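Local coordinates for protein enterochelin esterase (Salmonella enterica subsp. enterica serovar Typhimurium, PDB 3MGA) that probably hydrolyses the ester bonds of iron-loaded enterobactin, a catecholate siderophore, so that the bacterium can release the iron, at residues 30-34 with 85-89; 280-286 with 304-310. The contacts are given in a common frame with arbitrary orientation. Residues are numbered along the deposited sequence.

In the fold
Interaction 1 (30-34 with 85-89) and interaction 2 (280-286 with 304-310) lie on opposite sides of the chain's centre, with centres about 38 Å apart. They share no strand. The first belongs to a small antiparallel sheet of the N-terminal E-set-like region. It is partly buried, with Arg33 and Ala86 exposed on one face. The second belongs to the mixed sheet of the alpha/beta-hydrolase region and is largely buried. Both are held mainly by backbone hydrogen bonds. In interaction 1 the antiparallel strands exchange two bonds within each pair, Tyr32-Leu87 and Val34-Thr85. In interaction 2 the parallel strands stagger them, so Val285 bonds to Cys308 and Leu310. An arginine-threonine bond is added where its segments enter the sheet.

Interaction 1: 30-34 with 85-89; sequences GNYRV and TALSA
The ring of Tyr32 reaches past its own strand pair, and its CE1 lies 3.5 Å from Ala89 CB, at the ring edge. The pair is antiparallel, in the four-stranded sheet of the N-terminal E-set-like region. Both strands are extended; 32-34 runs at 136° to 85-87, axes 4.7 Å apart. Just before, Gly30 (phi 115°, psi -8°) calls for glycine: a CB would jam against the preceding carbonyl O. Tyr32 and Leu87 form a hydrogen-bonded pair: Tyr32 N to Leu87 O is 2.9 Å and Leu87 N to Tyr32 O is 3.0 Å. Val34 and Thr85 repeat it: Val34 N to Thr85 O is 2.9 Å and Thr85 N to Val34 O is 3.0 Å. Between them Arg33 and Ala86 make a non-hydrogen-bonded pair. Tyr32 (m), Val34 (t), Thr85 (t) and Leu87 (chi1 m, chi2 t) point to one face, where Val34 CG2 meets Leu87 CD1 at 3.7 Å. On the other, Arg33 (chi1-chi3 t, p, m) lays one guanidinium face over Thr85 CA, with NH1 3.7 Å from Ala86 CB.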
# COMPACT_ATOMS: atom_id res chain seq x y z
N GLY A 30 5.82 6.33 25.95
CA GLY A 30 6.23 5.27 25.03
C GLY A 30 6.16 5.71 23.58
O GLY A 30 6.60 4.99 22.68
N ASN A 31 5.59 6.89 23.36
CA ASN A 31 5.48 7.48 22.03
C ASN A 31 6.70 8.32 21.73
O ASN A 31 7.57 8.47 22.58
CB ASN A 31 4.20 8.31 21.93
CG ASN A 31 2.96 7.45 21.99
OD1 ASN A 31 2.94 6.35 21.44
ND2 ASN A 31 1.92 7.95 22.66
N TYR A 32 6.75 8.87 20.52
CA TYR A 32 7.89 9.65 20.08
C TYR A 32 7.57 11.06 19.61
O TYR A 32 6.58 11.29 18.92
CB TYR A 32 8.60 8.89 18.92
CG TYR A 32 9.26 7.60 19.34
CD1 TYR A 32 8.53 6.43 19.50
CD2 TYR A 32 10.62 7.55 19.60
CE1 TYR A 32 9.14 5.25 19.90
CE2 TYR A 32 11.24 6.38 19.99
CZ TYR A 32 10.49 5.23 20.14
OH TYR A 32 11.09 4.05 20.55
N ARG A 33 8.43 12.01 19.99
CA ARG A 33 8.32 13.39 19.53
C ARG A 33 9.25 13.41 18.31
O ARG A 33 10.48 13.38 18.46
CB ARG A 33 8.82 14.38 20.60
CG ARG A 33 8.93 15.84 20.12
CD ARG A 33 7.68 16.75 20.26
NE ARG A 33 6.38 16.13 19.99
CZ ARG A 33 5.25 16.81 19.76
NH1 ARG A 33 4.11 16.17 19.54
NH2 ARG A 33 5.25 18.14 19.72
N VAL A 34 8.67 13.45 17.12
CA VAL A 34 9.45 13.43 15.89
C VAL A 34 9.52 14.82 15.24
O VAL A 34 8.50 15.47 15.05
CB VAL A 34 8.86 12.43 14.89
CG1 VAL A 34 9.72 12.36 13.63
CG2 VAL A 34 8.75 11.04 15.53
N THR A 85 5.69 16.41 15.69
CA THR A 85 4.45 15.73 16.02
C THR A 85 4.75 14.51 16.87
O THR A 85 5.91 14.20 17.14
CB THR A 85 3.72 15.27 14.73
OG1 THR A 85 2.55 14.52 15.09
CG2 THR A 85 4.61 14.40 13.88
N ALA A 86 3.69 13.83 17.31
CA ALA A 86 3.82 12.61 18.10
C ALA A 86 3.49 11.40 17.22
O ALA A 86 2.56 11.45 16.40
CB ALA A 86 2.89 12.65 19.29
N LEU A 87 4.26 10.33 17.37
CA LEU A 87 4.04 9.10 16.61
C LEU A 87 4.22 7.90 17.51
O LEU A 87 5.05 7.93 18.43
CB LEU A 87 5.00 9.03 15.43
CG LEU A 87 4.80 10.09 14.35
CD1 LEU A 87 5.91 10.03 13.32
CD2 LEU A 87 3.43 9.94 13.68
N SER A 88 3.45 6.84 17.27
CA SER A 88 3.56 5.63 18.07
C SER A 88 4.85 4.87 17.76
O SER A 88 5.43 5.02 16.70
CB SER A 88 2.35 4.73 17.83
OG SER A 88 2.34 4.28 16.50
N ALA A 89 5.26 4.01 18.68
CA ALA A 89 6.50 3.26 18.54
C ALA A 89 6.54 2.24 17.40
O ALA A 89 7.60 1.96 16.86
CB ALA A 89 6.83 2.56 19.86

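Interaction 2: 280-286 with 304-310; sequences AGRTVVA and TRFGCVL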
# COMPACT_ATOMS: atom_id res chain seq x y z
N ALA A 280 -6.63 -24.80 -6.03
CA ALA A 280 -7.09 -23.49 -5.56
C ALA A 280 -6.55 -23.15 -4.16
O ALA A 280 -6.34 -21.98 -3.84
CB ALA A 280 -8.61 -23.44 -5.56
N GLY A 281 -6.31 -24.17 -3.34
CA GLY A 281 -5.80 -24.01 -1.98
C GLY A 281 -4.49 -23.26 -1.80
O GLY A 281 -4.18 -22.82 -0.71
N ARG A 282 -3.69 -23.18 -2.85
CA ARG A 282 -2.42 -22.43 -2.78
C ARG A 282 -2.31 -21.38 -3.87
O ARG A 282 -1.22 -20.91 -4.16
CB ARG A 282 -1.21 -23.35 -2.81
CG ARG A 282 -1.13 -24.32 -3.97
CD ARG A 282 0.25 -24.94 -3.97
NE ARG A 282 0.32 -26.20 -4.68
CZ ARG A 282 0.33 -27.40 -4.11
NH1 ARG A 282 0.28 -27.53 -2.79
NH2 ARG A 282 0.40 -28.49 -4.86
N THR A 283 -3.45 -21.01 -4.45
CA THR A 283 -3.50 -20.02 -5.49
C THR A 283 -3.87 -18.70 -4.84
O THR A 283 -4.98 -18.54 -4.30
CB THR A 283 -4.50 -20.42 -6.58
OG1 THR A 283 -4.11 -21.69 -7.13
CG2 THR A 283 -4.52 -19.38 -7.68
N VAL A 284 -2.95 -17.75 -4.91
CA VAL A 284 -3.16 -16.47 -4.29
C VAL A 284 -3.54 -15.34 -5.22
O VAL A 284 -3.11 -15.27 -6.36
CB VAL A 284 -1.88 -16.02 -3.54
CG1 VAL A 284 -2.00 -14.53 -3.09
CG2 VAL A 284 -1.61 -16.94 -2.36
N VAL A 285 -4.39 -14.47 -4.71
CA VAL A 285 -4.78 -13.27 -5.37
C VAL A 285 -4.53 -12.23 -4.26
O VAL A 285 -5.11 -12.31 -3.17
CB VAL A 285 -6.20 -13.30 -5.89
CG1 VAL A 285 -6.58 -11.94 -6.43
CG2 VAL A 285 -6.34 -14.38 -6.99
N ALA A 286 -3.62 -11.31 -4.53
CA ALA A 286 -3.25 -10.30 -3.55
C ALA A 286 -3.41 -8.92 -4.15
O ALA A 286 -3.05 -8.69 -5.30
CB ALA A 286 -1.79 -10.54 -3.09
N THR A 304 -12.90 -22.08 -6.61
CA THR A 304 -12.35 -23.29 -7.23
C THR A 304 -11.04 -22.99 -7.95
O THR A 304 -10.31 -23.90 -8.32
CB THR A 304 -13.37 -23.90 -8.24
OG1 THR A 304 -12.82 -25.09 -8.82
CG2 THR A 304 -13.71 -22.90 -9.34
N ARG A 305 -10.77 -21.70 -8.18
CA ARG A 305 -9.54 -21.26 -8.84
C ARG A 305 -8.69 -20.39 -7.92
O ARG A 305 -7.45 -20.48 -7.95
CB ARG A 305 -9.90 -20.50 -10.12
CG ARG A 305 -8.74 -19.90 -10.91
CD ARG A 305 -7.72 -20.91 -11.45
NE ARG A 305 -6.77 -21.37 -10.44
CZ ARG A 305 -5.72 -22.16 -10.70
NH1 ARG A 305 -5.47 -22.58 -11.94
NH2 ARG A 305 -4.92 -22.53 -9.71
N PHE A 306 -9.32 -19.54 -7.11
CA PHE A 306 -8.59 -18.66 -6.20
C PHE A 306 -9.01 -18.94 -4.76
O PHE A 306 -9.99 -18.39 -4.27
CB PHE A 306 -8.85 -17.19 -6.56
CG PHE A 306 -8.69 -16.88 -8.03
CD1 PHE A 306 -7.44 -16.89 -8.62
CD2 PHE A 306 -9.79 -16.55 -8.81
CE1 PHE A 306 -7.28 -16.60 -9.97
CE2 PHE A 306 -9.64 -16.25 -10.16
CZ PHE A 306 -8.38 -16.27 -10.74
N GLY A 307 -8.24 -19.79 -4.08
CA GLY A 307 -8.54 -20.17 -2.71
C GLY A 307 -7.90 -19.32 -1.63
O GLY A 307 -8.31 -19.39 -0.47
N CYS A 308 -6.91 -18.52 -2.01
CA CYS A 308 -6.20 -17.68 -1.05
C CYS A 308 -6.35 -16.20 -1.41
O CYS A 308 -6.03 -15.79 -2.52
CB CYS A 308 -4.72 -18.07 -1.00
SG CYS A 308 -4.44 -19.84 -0.67
N VAL A 309 -6.84 -15.41 -0.47
CA VAL A 309 -7.01 -13.99 -0.67
C VAL A 309 -6.12 -13.19 0.28
O VAL A 309 -5.94 -13.56 1.45
CB VAL A 309 -8.48 -13.56 -0.44
CG1 VAL A 309 -8.61 -12.05 -0.43
CG2 VAL A 309 -9.39 -14.18 -1.49
N LEU A 310 -5.52 -12.13 -0.25
CA LEU A 310 -4.70 -11.23 0.52
C LEU A 310 -5.19 -9.81 0.23
O LEU A 310 -4.85 -9.21 -0.80
CB LEU A 310 -3.22 -11.39 0.19
CG LEU A 310 -2.25 -10.39 0.85
CD1 LEU A 310 -2.56 -10.20 2.33
CD2 LEU A 310 -0.78 -10.80 0.64
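Arg305 points its CB away from 280-286, yet its side chain turns back, and NH2 donates a 2.8 Å hydrogen bond to Thr283 OG1. The same NH2 also bonds Ser277 O. Next to it, Ala280 O lies 2.9 Å from Gly307 N in a weak hydrogen bond and also accepts Thr283 N at 3.1 Å. Gly307 suits this place: a CB there would run into Ala280 O.

Beyond this entry the strands run parallel, 15° apart with axes separated by 4.8 Å. The bonds alternate as parallel pairing requires. Cys308 N donates to Thr283 O, Val285 N to Cys308 O, and Leu310 N to Val285 O, each at 3.0 Å. On one face Val284 CG2 meets Cys308 CB at 3.6 Å and Ala286 CB meets Leu310 CB at 3.7 Å. Val285 and Val309 face the other way.

The two strands and helix 290-301 form a beta-alpha-beta unit. Strand 284-288 leads into a GxSxG pattern consistent with the nucleophile elbow of alpha/beta hydrolases. Strands 204-207 and 344-350 flank the pair. Leu399 of helix 385-399 covers Val284, Cys308 and Leu310, while Ala295 of helix 290-301 packs on Val285 and Val309.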